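Side-chain contact in SusD superfamily protein (PDB 3JQ0), which is probably an outer-membrane nutrient-binding protein of the SusD family, likely to capture glycans at the cell surface: residues M110-Y115 with K158-S163. Residues are numbered along the deposited sequence; the frame is centred on the assembly and turned at random.
Sequences MRAYLY and KDIQAS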
loop_
_atom_site.group_PDB
_atom_site.type_symbol
_atom_site.label_atom_id
_atom_site.label_comp_id
_atom_site.label_asym_id
_atom_site.label_seq_id
_atom_site.Cartn_x
_atom_site.Cartn_y
_atom_site.Cartn_z
HETATM N N MSE A 110 -13.203 7.947 -5.502
HETATM C CA MSE A 110 -13.229 6.553 -5.052
HETATM C C MSE A 110 -13.528 5.597 -6.195
HETATM O O MSE A 110 -12.962 4.477 -6.239
HETATM C CB MSE A 110 -14.213 6.356 -3.916
HETATM C CG MSE A 110 -13.815 6.995 -2.580
HETATM SE SE MSE A 110 -15.016 6.558 -1.128
HETATM C CE MSE A 110 -16.499 7.703 -1.660
ATOM N N ARG A 111 -14.402 5.989 -7.122
ATOM C CA ARG A 111 -14.684 5.111 -8.247
ATOM C C ARG A 111 -13.425 4.875 -9.092
ATOM O O ARG A 111 -13.069 3.738 -9.434
ATOM C CB ARG A 111 -15.841 5.646 -9.115
ATOM C CG ARG A 111 -16.224 4.688 -10.227
ATOM C CD ARG A 111 -17.560 4.965 -10.833
ATOM N NE ARG A 111 -17.538 6.142 -11.670
ATOM C CZ ARG A 111 -18.623 6.632 -12.266
ATOM N NH1 ARG A 111 -19.793 6.131 -11.996
ATOM N NH2 ARG A 111 -18.507 7.636 -13.079
ATOM N N ALA A 112 -12.721 5.956 -9.405
ATOM C CA ALA A 112 -11.468 5.871 -10.167
ATOM C C ALA A 112 -10.445 5.016 -9.411
ATOM O O ALA A 112 -9.722 4.231 -10.019
ATOM C CB ALA A 112 -10.929 7.269 -10.421
ATOM N N TYR A 113 -10.374 5.189 -8.092
ATOM C CA TYR A 113 -9.418 4.459 -7.268
ATOM C C TYR A 113 -9.618 2.949 -7.372
ATOM O O TYR A 113 -8.687 2.165 -7.562
ATOM C CB TYR A 113 -9.582 4.948 -5.810
ATOM C CG TYR A 113 -8.658 4.254 -4.856
ATOM C CD1 TYR A 113 -7.299 4.584 -4.764
ATOM C CD2 TYR A 113 -9.121 3.221 -4.050
ATOM C CE1 TYR A 113 -6.437 3.878 -3.895
ATOM C CE2 TYR A 113 -8.283 2.564 -3.177
ATOM C CZ TYR A 113 -6.967 2.850 -3.129
ATOM O OH TYR A 113 -6.111 2.107 -2.322
ATOM N N LEU A 114 -10.869 2.511 -7.276
ATOM C CA LEU A 114 -11.175 1.101 -7.381
ATOM C C LEU A 114 -10.893 0.580 -8.792
ATOM O O LEU A 114 -10.287 -0.480 -8.946
ATOM C CB LEU A 114 -12.615 0.808 -6.946
ATOM C CG LEU A 114 -12.928 1.074 -5.489
ATOM C CD1 LEU A 114 -14.407 0.886 -5.196
ATOM C CD2 LEU A 114 -12.095 0.165 -4.552
ATOM N N TYR A 115 -11.325 1.313 -9.806
ATOM C CA TYR A 115 -11.040 0.899 -11.151
ATOM C C TYR A 115 -9.550 0.827 -11.450
ATOM O O TYR A 115 -9.125 -0.001 -12.284
ATOM C CB TYR A 115 -11.769 1.735 -12.209
ATOM C CG TYR A 115 -13.203 1.246 -12.439
ATOM C CD1 TYR A 115 -13.448 0.065 -13.085
ATOM C CD2 TYR A 115 -14.291 1.958 -11.953
ATOM C CE1 TYR A 115 -14.742 -0.411 -13.263
ATOM C CE2 TYR A 115 -15.584 1.538 -12.167
ATOM C CZ TYR A 115 -15.815 0.353 -12.817
ATOM O OH TYR A 115 -17.094 -0.169 -13.012
ATOM N N LYS A 158 -11.467 10.066 -16.807
ATOM C CA LYS A 158 -12.676 10.861 -16.808
ATOM C C LYS A 158 -13.185 11.106 -15.391
ATOM O O LYS A 158 -13.607 12.202 -15.046
ATOM C CB LYS A 158 -13.720 10.151 -17.681
ATOM C CG LYS A 158 -15.030 10.915 -17.907
ATOM C CD LYS A 158 -16.004 10.097 -18.735
ATOM C CE LYS A 158 -17.346 10.817 -18.876
ATOM N NZ LYS A 158 -18.444 9.990 -19.414
ATOM N N ASP A 159 -13.142 10.046 -14.570
ATOM C CA ASP A 159 -13.572 10.185 -13.180
ATOM C C ASP A 159 -12.608 11.048 -12.366
ATOM O O ASP A 159 -13.048 11.784 -11.491
ATOM C CB ASP A 159 -13.754 8.801 -12.585
ATOM C CG ASP A 159 -15.031 8.134 -13.048
ATOM O OD1 ASP A 159 -15.988 8.846 -13.426
ATOM O OD2 ASP A 159 -15.094 6.866 -12.958
ATOM N N ILE A 160 -11.298 10.937 -12.617
ATOM C CA ILE A 160 -10.325 11.802 -11.959
ATOM C C ILE A 160 -10.646 13.280 -12.309
ATOM O O ILE A 160 -10.636 14.159 -11.441
ATOM C CB ILE A 160 -8.883 11.432 -12.345
ATOM C CG1 ILE A 160 -8.492 10.114 -11.679
ATOM C CG2 ILE A 160 -7.921 12.571 -12.022
ATOM C CD1 ILE A 160 -7.236 9.490 -12.231
ATOM N N GLN A 161 -10.900 13.542 -13.600
ATOM C CA GLN A 161 -11.239 14.905 -14.014
ATOM C C GLN A 161 -12.507 15.379 -13.299
ATOM O O GLN A 161 -12.572 16.498 -12.826
ATOM C CB GLN A 161 -11.373 14.959 -15.548
ATOM C CG GLN A 161 -11.802 16.310 -16.129
ATOM C CD GLN A 161 -12.035 16.183 -17.630
ATOM O OE1 GLN A 161 -12.844 15.345 -18.081
ATOM N NE2 GLN A 161 -11.342 16.969 -18.398
ATOM N N ALA A 162 -13.543 14.537 -13.280
ATOM C CA ALA A 162 -14.787 14.894 -12.610
ATOM C C ALA A 162 -14.545 15.192 -11.130
ATOM O O ALA A 162 -15.087 16.139 -10.548
ATOM C CB ALA A 162 -15.851 13.827 -12.795
ATOM N N SER A 163 -13.716 14.357 -10.496
ATOM C CA SER A 163 -13.403 14.520 -9.076
ATOM C C SER A 163 -12.693 15.851 -8.820
ATOM O O SER A 163 -13.098 16.627 -7.947
ATOM C CB SER A 163 -12.545 13.358 -8.610
ATOM O OG SER A 163 -12.162 13.546 -7.238
#
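Asp159 OD2 is gripped by two donors: Arg111 NE at 2.9 Å from OD2, and the side-chain amide of Gln155, one turn earlier on the same helix. The arginine comes side-on, and its NH2 takes the other oxygen, Asp159 OD1, at 2.8 Å in a nearly straight bond (175°) on the syn side. The NE bond is more bent and reaches OD2 from above the carboxylate plane, the guanidinium and carboxylate planes standing 38° apart. Arg111 runs out with CG anti to its own N, then bends at chi3 (73°), which turns the NE edge onto the acid. The two helices, 97-122 and 149-167, pack roughly antiparallel in the alpha-helical, TPR-like part of the SusD fold, their local axes 8.6 Å apart. Such an approach suits the small Ala112, whose CB meets Asp159 CB at 3.9 Å and Ile160 CG1 at 4.0 Å; Leu188 of helix 182-199 also touches this alanine. On the far side of the guanidinium, NH1 donates to Asn83 OD1, tying helix 75-91 to the same ion pair. Replacing Arg111 with a leucine would probably leave the buried Asp159 carboxylate without its counter-charge and Asn83 without the NH1 donor.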